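Local structure of carbohydrate deacetylase Agd3 (Neosartorya fumigata, 6NWZ) at residues L663-Q668 against V674-S679; S35-A40 against Y51-V56; A363-D368 against K415-D420. The protein is a zinc-binding carbohydrate deacetylase that removes N-acetyl groups from the exopolysaccharide galactosaminogalactan and is required for biofilm formation. One frame throughout, in Å; residues are numbered along the deposited sequence.

Contact 1. Residues L663-Q668 against V674-S679; sequences LTVWVQ and VTFTLS
With CG1 trans to the backbone N (chi1 -171°), Val-667 sends both of its methyls toward the strand 674-678, and Phe-676, whose ring bond lies trans to its carbonyl carbon (chi1 -62°), swings its ring back to meet them. The two methyls divide the work. Val-667 CG2 comes within 3.6 Å of Phe-676 CE1, approaching the ring obliquely, while CG1 meets Val-674 CG2 at 3.7 Å, the two valines reaching toward each other tip to tip. Two residues earlier on the strand, CG1 of Val-665 touches the far end of the same ring, 4.0 Å from Phe-676 CZ. The facing strands run nearly antiparallel, at 155°, yet their axes stay 10.1 Å apart, the spacing of sheets packed face to face rather than of paired neighbours. Indeed strand 663-667 bonds through its backbone to strands 639-643 and 654-656, whereas strand 674-683 pairs with strand 622-629. The contact thus illustrates sandwich-like packing in the C-terminal domain, with the chain passing from one layer to the other through a short loop. Val-641 and Val-626 add hydrophobic cover from the two layers. Since every buried group that meets here is hydrocarbon, the layers are held across this interface by dispersion and the exclusion of water, without directional polar bonds.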
loop_
_atom_site.group_PDB
_atom_site.type_symbol
_atom_site.label_atom_id
_atom_site.label_comp_id
_atom_site.label_asym_id
_atom_site.label_seq_id
_atom_site.Cartn_x
_atom_site.Cartn_y
_atom_site.Cartn_z
ATOM N N LEU A 663 -6.535 -17.735 -7.052
ATOM C CA LEU A 663 -6.540 -17.446 -8.479
ATOM C C LEU A 663 -7.287 -16.145 -8.743
ATOM O O LEU A 663 -8.460 -16.011 -8.379
ATOM C CB LEU A 663 -7.183 -18.594 -9.253
ATOM C CG LEU A 663 -7.413 -18.354 -10.744
ATOM C CD1 LEU A 663 -6.113 -17.978 -11.445
ATOM C CD2 LEU A 663 -8.021 -19.589 -11.371
ATOM N N THR A 664 -6.612 -15.190 -9.379
ATOM C CA THR A 664 -7.222 -13.937 -9.808
ATOM C C THR A 664 -7.399 -13.982 -11.321
ATOM O O THR A 664 -6.431 -14.211 -12.054
ATOM C CB THR A 664 -6.368 -12.732 -9.402
ATOM O OG1 THR A 664 -6.120 -12.765 -7.991
ATOM C CG2 THR A 664 -7.072 -11.429 -9.759
ATOM N N VAL A 665 -8.628 -13.769 -11.783
ATOM C CA VAL A 665 -8.955 -13.775 -13.205
ATOM C C VAL A 665 -9.385 -12.366 -13.590
ATOM O O VAL A 665 -10.331 -11.815 -13.009
ATOM C CB VAL A 665 -10.052 -14.803 -13.532
ATOM C CG1 VAL A 665 -10.431 -14.737 -15.002
ATOM C CG2 VAL A 665 -9.592 -16.204 -13.165
ATOM N N TRP A 666 -8.683 -11.774 -14.559
ATOM C CA TRP A 666 -9.003 -10.437 -15.059
ATOM C C TRP A 666 -9.997 -10.591 -16.205
ATOM O O TRP A 666 -9.621 -10.917 -17.334
ATOM C CB TRP A 666 -7.736 -9.700 -15.486
ATOM C CG TRP A 666 -6.824 -9.424 -14.325
ATOM C CD1 TRP A 666 -5.771 -10.188 -13.908
ATOM C CD2 TRP A 666 -6.908 -8.324 -13.407
ATOM N NE1 TRP A 666 -5.188 -9.626 -12.794
ATOM C CE2 TRP A 666 -5.868 -8.481 -12.468
ATOM C CE3 TRP A 666 -7.759 -7.220 -13.291
ATOM C CZ2 TRP A 666 -5.655 -7.575 -11.429
ATOM C CZ3 TRP A 666 -7.544 -6.320 -12.257
ATOM C CH2 TRP A 666 -6.503 -6.504 -11.341
ATOM N N VAL A 667 -11.272 -10.356 -15.907
ATOM C CA VAL A 667 -12.359 -10.612 -16.846
ATOM C C VAL A 667 -12.646 -9.346 -17.641
ATOM O O VAL A 667 -13.067 -8.330 -17.079
ATOM C CB VAL A 667 -13.617 -11.094 -16.113
ATOM C CG1 VAL A 667 -14.665 -11.554 -17.115
ATOM C CG2 VAL A 667 -13.261 -12.205 -15.144
ATOM N N GLN A 668 -12.436 -9.414 -18.954
ATOM C CA GLN A 668 -12.672 -8.283 -19.846
ATOM C C GLN A 668 -14.121 -8.322 -20.321
ATOM O O GLN A 668 -14.499 -9.186 -21.119
ATOM C CB GLN A 668 -11.705 -8.321 -21.027
ATOM C CG GLN A 668 -11.732 -7.067 -21.889
ATOM C CD GLN A 668 -11.400 -5.813 -21.101
ATOM O OE1 GLN A 668 -10.296 -5.669 -20.575
ATOM N NE2 GLN A 668 -12.361 -4.901 -21.011
ATOM N N VAL A 674 -20.037 -12.304 -18.214
ATOM C CA VAL A 674 -19.252 -13.531 -18.260
ATOM C C VAL A 674 -19.594 -14.385 -17.050
ATOM O O VAL A 674 -19.791 -13.866 -15.945
ATOM C CB VAL A 674 -17.744 -13.216 -18.313
ATOM C CG1 VAL A 674 -16.933 -14.495 -18.481
ATOM C CG2 VAL A 674 -17.452 -12.230 -19.437
ATOM N N THR A 675 -19.668 -15.701 -17.260
ATOM C CA THR A 675 -19.998 -16.657 -16.210
ATOM C C THR A 675 -18.941 -17.752 -16.150
ATOM O O THR A 675 -18.509 -18.271 -17.184
ATOM C CB THR A 675 -21.387 -17.270 -16.439
ATOM O OG1 THR A 675 -22.386 -16.259 -16.253
ATOM C CG2 THR A 675 -21.647 -18.411 -15.469
ATOM N N PHE A 676 -18.523 -18.094 -14.932
ATOM C CA PHE A 676 -17.536 -19.134 -14.683
ATOM C C PHE A 676 -18.160 -20.240 -13.843
ATOM O O PHE A 676 -18.888 -19.967 -12.886
ATOM C CB PHE A 676 -16.301 -18.573 -13.960
ATOM C CG PHE A 676 -15.566 -17.519 -14.738
ATOM C CD1 PHE A 676 -15.930 -16.187 -14.638
ATOM C CD2 PHE A 676 -14.510 -17.861 -15.569
ATOM C CE1 PHE A 676 -15.258 -15.215 -15.356
ATOM C CE2 PHE A 676 -13.833 -16.895 -16.289
ATOM C CZ PHE A 676 -14.207 -15.570 -16.182
ATOM N N THR A 677 -17.866 -21.485 -14.202
ATOM C CA THR A 677 -18.349 -22.650 -13.473
ATOM C C THR A 677 -17.251 -23.170 -12.554
ATOM O O THR A 677 -16.137 -23.451 -13.007
ATOM C CB THR A 677 -18.793 -23.749 -14.438
ATOM O OG1 THR A 677 -20.011 -23.355 -15.077
ATOM C CG2 THR A 677 -19.016 -25.056 -13.695
ATOM N N LEU A 678 -17.567 -23.294 -11.268
ATOM C CA LEU A 678 -16.605 -23.820 -10.308
ATOM C C LEU A 678 -16.352 -25.298 -10.575
ATOM O O LEU A 678 -17.293 -26.091 -10.676
ATOM C CB LEU A 678 -17.115 -23.622 -8.882
ATOM C CG LEU A 678 -16.677 -22.368 -8.125
ATOM C CD1 LEU A 678 -16.848 -21.115 -8.969
ATOM C CD2 LEU A 678 -17.469 -22.255 -6.837
ATOM N N SER A 679 -15.074 -25.669 -10.699
ATOM C CA SER A 679 -14.731 -27.071 -10.916
ATOM C C SER A 679 -15.180 -27.929 -9.740
ATOM O O SER A 679 -15.807 -28.978 -9.922
ATOM C CB SER A 679 -13.227 -27.212 -11.141
ATOM O OG SER A 679 -12.508 -26.745 -10.014
#

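Contact 2. Residues S35-A40 against Y51-V56; sequences SAASSA and YTTLLV
Thr-53 meets Ala-37 where the helix of a beta-alpha-beta unit packs on its second strand: strand 22-31, helix 34-47 and strand 51-55 follow one another in the chain, and the two strands pair in parallel through backbone bonds such as those of Thr-52 and Leu-54 with Val-29. Ala-37 turns its lone CB toward the strand, and its CA and that of Thr-53 are the nearest such pair between the two segments, 7.2 Å apart.

The side chain of Thr-53 can be followed outward. Its CB points toward the helix but is itself 5.0 Å from Ala-37 CB, so the touching is left to the branches. The methyl, placed opposite the backbone N by a chi1 of -59°, covers that distance: Thr-53 CG2 lies 3.9 Å from Ala-37 CB. The other branch turns back along its own strand, where OG1 sits in the plane of the Tyr-51 ring at its edge, 3.7 Å from Tyr-51 CE1. Thr-41, one turn farther along the helix, also packs on Thr-53.

Two residues on, Leu-55 joins from the same side of the strand. Its CB heads neither to the helix nor from it, but the later torsions carry one methyl inward. Beneath the helix, Ala-31 of the first strand also touches Ala-37, so the CB methyl of Ala-37 is shared between both strands of the unit. Leu-55 CD2 lies 4.2 Å from Ala-37 CB and 3.6 Å from Thr-53 CG2.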
loop_
_atom_site.group_PDB
_atom_site.type_symbol
_atom_site.label_atom_id
_atom_site.label_comp_id
_atom_site.label_asym_id
_atom_site.label_seq_id
_atom_site.Cartn_x
_atom_site.Cartn_y
_atom_site.Cartn_z
ATOM N N SER A 35 -17.408 7.155 10.602
ATOM C CA SER A 35 -16.167 6.707 11.227
ATOM C C SER A 35 -16.228 5.221 11.560
ATOM O O SER A 35 -15.277 4.477 11.292
ATOM C CB SER A 35 -15.884 7.525 12.487
ATOM O OG SER A 35 -16.152 8.899 12.265
ATOM N N ALA A 36 -17.345 4.768 12.131
ATOM C CA ALA A 36 -17.489 3.353 12.452
ATOM C C ALA A 36 -17.434 2.498 11.193
ATOM O O ALA A 36 -16.736 1.480 11.151
ATOM C CB ALA A 36 -18.793 3.114 13.212
ATOM N N ALA A 37 -18.158 2.907 10.147
ATOM C CA ALA A 37 -18.200 2.122 8.916
ATOM C C ALA A 37 -16.850 2.088 8.214
ATOM O O ALA A 37 -16.561 1.140 7.476
ATOM C CB ALA A 37 -19.268 2.675 7.973
ATOM N N SER A 38 -16.012 3.106 8.429
ATOM C CA SER A 38 -14.730 3.165 7.738
ATOM C C SER A 38 -13.813 2.017 8.140
ATOM O O SER A 38 -12.993 1.570 7.330
ATOM C CB SER A 38 -14.053 4.506 8.008
ATOM O OG SER A 38 -13.937 4.739 9.400
ATOM N N SER A 39 -13.927 1.529 9.378
ATOM C CA SER A 39 -13.110 0.397 9.799
ATOM C C SER A 39 -13.523 -0.901 9.123
ATOM O O SER A 39 -12.774 -1.882 9.198
ATOM C CB SER A 39 -13.164 0.236 11.319
ATOM O OG SER A 39 -12.531 1.330 11.966
ATOM N N ALA A 40 -14.684 -0.927 8.467
ATOM C CA ALA A 40 -15.105 -2.064 7.661
ATOM C C ALA A 40 -15.014 -1.818 6.164
ATOM O O ALA A 40 -14.721 -2.751 5.413
ATOM C CB ALA A 40 -16.545 -2.460 8.004
ATOM N N TYR A 51 -19.556 -2.884 -1.966
ATOM C CA TYR A 51 -20.224 -2.849 -0.673
ATOM C C TYR A 51 -21.243 -1.719 -0.651
ATOM O O TYR A 51 -21.167 -0.770 -1.435
ATOM C CB TYR A 51 -19.222 -2.672 0.475
ATOM C CG TYR A 51 -18.438 -1.379 0.405
ATOM C CD1 TYR A 51 -18.913 -0.218 1.005
ATOM C CD2 TYR A 51 -17.222 -1.320 -0.262
ATOM C CE1 TYR A 51 -18.199 0.964 0.938
ATOM C CE2 TYR A 51 -16.500 -0.143 -0.331
ATOM C CZ TYR A 51 -16.993 0.995 0.271
ATOM O OH TYR A 51 -16.275 2.166 0.201
ATOM N N THR A 52 -22.196 -1.831 0.273
ATOM C CA THR A 52 -23.197 -0.801 0.518
ATOM C C THR A 52 -23.165 -0.441 1.996
ATOM O O THR A 52 -23.124 -1.331 2.851
ATOM C CB THR A 52 -24.601 -1.275 0.118
ATOM O OG1 THR A 52 -24.605 -1.654 -1.263
ATOM C CG2 THR A 52 -25.619 -0.173 0.330
ATOM N N THR A 53 -23.176 0.855 2.297
ATOM C CA THR A 53 -23.093 1.332 3.671
ATOM C C THR A 53 -24.467 1.785 4.151
ATOM O O THR A 53 -25.116 2.613 3.504
ATOM C CB THR A 53 -22.089 2.480 3.797
ATOM O OG1 THR A 53 -20.793 2.037 3.373
ATOM C CG2 THR A 53 -22.000 2.941 5.235
ATOM N N LEU A 54 -24.902 1.238 5.286
ATOM C CA LEU A 54 -26.159 1.611 5.930
ATOM C C LEU A 54 -25.838 2.206 7.294
ATOM O O LEU A 54 -25.346 1.503 8.183
ATOM C CB LEU A 54 -27.088 0.405 6.068
ATOM C CG LEU A 54 -28.320 0.596 6.956
ATOM C CD1 LEU A 54 -29.276 1.607 6.349
ATOM C CD2 LEU A 54 -29.021 -0.728 7.188
ATOM N N LEU A 55 -26.113 3.495 7.462
ATOM C CA LEU A 55 -25.854 4.181 8.720
ATOM C C LEU A 55 -27.129 4.203 9.551
ATOM O O LEU A 55 -28.192 4.595 9.059
ATOM C CB LEU A 55 -25.339 5.600 8.478
ATOM C CG LEU A 55 -23.990 5.692 7.757
ATOM C CD1 LEU A 55 -23.417 7.090 7.874
ATOM C CD2 LEU A 55 -23.000 4.671 8.293
ATOM N N VAL A 56 -27.022 3.776 10.805
ATOM C CA VAL A 56 -28.167 3.640 11.695
ATOM C C VAL A 56 -28.035 4.694 12.793
ATOM O O VAL A 56 -27.211 4.534 13.705
ATOM C CB VAL A 56 -28.257 2.229 12.291
ATOM C CG1 VAL A 56 -29.570 2.060 13.039
ATOM C CG2 VAL A 56 -28.115 1.180 11.199
#

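Contact 3. Residues A363-D368 against K415-D420; sequences ACTQLD and KQVGLD
Thr-365 packs against Val-417 over its CB and OG1, the CG2 methyl of the valine lying 4.0 Å from Thr-365 CB and 3.9 Å from Thr-365 OG1. The hydroxyl stands between the backbone N and the carbonyl carbon (chi1 66°), where it hydrogen-bonds Val-362 O in its own helix; towards Val-417 it therefore offers only van der Waals contact. Leu-371 of helix 369-375 touches both residues and closes this inner side. The setting is a meeting of helix termini in the deacetylase domain: helix 362-366 is finishing, and helix 400-417 gives way at Gly-418, whose phi of 97° takes the chain out of helical shape. On the other segment, Asp-368 is the N-cap of helix 369-375, its OD1 accepting a bond from Leu-370 N. On the other side of the contact, where Gln-416 is partly exposed, the touching comes down to a single pair of atoms. Gln-416 stretches out with CG trans to its backbone N, and its OE1 lies 3.7 Å from Thr-365 CG2, an approach of amide oxygen to methyl that carries no polar bond. The amide is instead held at both ends by the residues just before helix 362-366, with OE1 bonded to Tyr-358 OH and NE2 to Trp-360 O.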
loop_
_atom_site.group_PDB
_atom_site.type_symbol
_atom_site.label_atom_id
_atom_site.label_comp_id
_atom_site.label_asym_id
_atom_site.label_seq_id
_atom_site.Cartn_x
_atom_site.Cartn_y
_atom_site.Cartn_z
ATOM N N ALA A 363 32.970 9.280 -23.687
ATOM C CA ALA A 363 34.218 9.205 -22.933
ATOM C C ALA A 363 34.187 10.101 -21.702
ATOM O O ALA A 363 34.777 9.757 -20.672
ATOM C CB ALA A 363 35.398 9.579 -23.828
ATOM N N CYS A 364 33.513 11.250 -21.790
ATOM C CA CYS A 364 33.320 12.088 -20.611
ATOM C C CYS A 364 32.589 11.328 -19.510
ATOM O O CYS A 364 33.056 11.270 -18.366
ATOM C CB CYS A 364 32.542 13.350 -20.978
ATOM S SG CYS A 364 31.764 14.141 -19.546
ATOM N N THR A 365 31.434 10.742 -19.839
ATOM C CA THR A 365 30.635 10.055 -18.829
ATOM C C THR A 365 31.381 8.869 -18.229
ATOM O O THR A 365 31.204 8.563 -17.045
ATOM C CB THR A 365 29.304 9.593 -19.429
ATOM O OG1 THR A 365 29.542 8.585 -20.418
ATOM C CG2 THR A 365 28.568 10.763 -20.069
ATOM N N GLN A 366 32.224 8.201 -19.020
ATOM C CA GLN A 366 32.946 7.023 -18.552
ATOM C C GLN A 366 34.000 7.338 -17.492
ATOM O O GLN A 366 34.469 6.408 -16.827
ATOM C CB GLN A 366 33.606 6.309 -19.735
ATOM C CG GLN A 366 32.633 5.774 -20.772
ATOM C CD GLN A 366 31.824 4.596 -20.270
ATOM O OE1 GLN A 366 32.217 3.917 -19.323
ATOM N NE2 GLN A 366 30.685 4.346 -20.906
ATOM N N LEU A 367 34.388 8.607 -17.316
ATOM C CA LEU A 367 35.366 8.949 -16.287
ATOM C C LEU A 367 34.828 8.780 -14.870
ATOM O O LEU A 367 35.613 8.856 -13.917
ATOM C CB LEU A 367 35.859 10.386 -16.476
ATOM C CG LEU A 367 36.608 10.683 -17.774
ATOM C CD1 LEU A 367 37.125 12.114 -17.783
ATOM C CD2 LEU A 367 37.743 9.695 -17.965
ATOM N N ASP A 368 33.523 8.560 -14.710
ATOM C CA ASP A 368 32.899 8.341 -13.408
ATOM C C ASP A 368 32.860 6.842 -13.124
ATOM O O ASP A 368 32.197 6.088 -13.846
ATOM C CB ASP A 368 31.488 8.931 -13.403
ATOM C CG ASP A 368 30.878 9.034 -12.011
ATOM O OD1 ASP A 368 31.219 8.225 -11.120
ATOM O OD2 ASP A 368 30.045 9.944 -11.811
ATOM N N LYS A 415 19.783 7.878 -22.539
ATOM C CA LYS A 415 19.879 7.160 -23.803
ATOM C C LYS A 415 21.333 6.931 -24.198
ATOM O O LYS A 415 21.708 5.820 -24.587
ATOM C CB LYS A 415 19.130 7.926 -24.897
ATOM C CG LYS A 415 19.272 7.335 -26.297
ATOM C CD LYS A 415 18.393 8.071 -27.301
ATOM C CE LYS A 415 18.831 7.805 -28.735
ATOM N NZ LYS A 415 18.855 6.353 -29.051
ATOM N N GLN A 416 22.167 7.972 -24.097
ATOM C CA GLN A 416 23.577 7.833 -24.454
ATOM C C GLN A 416 24.275 6.835 -23.544
ATOM O O GLN A 416 25.074 6.010 -24.003
ATOM C CB GLN A 416 24.283 9.191 -24.379
ATOM C CG GLN A 416 25.808 9.092 -24.439
ATOM C CD GLN A 416 26.513 10.424 -24.236
ATOM O OE1 GLN A 416 26.478 11.002 -23.149
ATOM N NE2 GLN A 416 27.170 10.910 -25.284
ATOM N N VAL A 417 23.980 6.895 -22.248
ATOM C CA VAL A 417 24.657 6.045 -21.283
ATOM C C VAL A 417 24.108 4.620 -21.293
ATOM O O VAL A 417 24.786 3.696 -20.822
ATOM C CB VAL A 417 24.575 6.752 -19.919
ATOM C CG1 VAL A 417 24.111 5.826 -18.816
ATOM C CG2 VAL A 417 25.917 7.389 -19.596
ATOM N N GLY A 418 22.920 4.410 -21.863
ATOM C CA GLY A 418 22.363 3.086 -22.048
ATOM C C GLY A 418 21.377 2.637 -20.990
ATOM O O GLY A 418 20.841 1.525 -21.100
ATOM N N LEU A 419 21.117 3.463 -19.975
ATOM C CA LEU A 419 20.231 3.043 -18.898
ATOM C C LEU A 419 18.805 2.821 -19.385
ATOM O O LEU A 419 18.088 1.982 -18.828
ATOM C CB LEU A 419 20.262 4.070 -17.767
ATOM C CG LEU A 419 21.562 4.081 -16.961
ATOM C CD1 LEU A 419 21.582 5.215 -15.943
ATOM C CD2 LEU A 419 21.764 2.732 -16.282
ATOM N N ASP A 420 18.376 3.538 -20.424
ATOM C CA ASP A 420 17.006 3.356 -20.893
ATOM C C ASP A 420 16.783 2.007 -21.555
ATOM O O ASP A 420 15.651 1.711 -21.944
ATOM C CB ASP A 420 16.608 4.481 -21.854
ATOM C CG ASP A 420 17.442 4.505 -23.123
ATOM O OD1 ASP A 420 18.384 3.694 -23.260
ATOM O OD2 ASP A 420 17.144 5.352 -23.993
#

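Contacts 1, 2 and 3 lie in the C-terminal, CBM87 and deacetylase parts of the chain respectively, and none touches another. Contacts 1 and 2 are the nearer pair, about 29 Å between centres and about 16 Å between nearest atoms; a chain of strand pairings, from 51-55 through 22-31, 613-618 and 622-629 to 674-683, connects them. Contact 3 stands apart, with its centre about 48 Å from that of contact 1 and about 55 Å from that of contact 2, on the other side of the chain's centre from the latter. All lie away from the zinc sites, although the sequence between the segments of contact 3 carries the zinc ligands His-388 and His-392, which join Asp-256 at one metal.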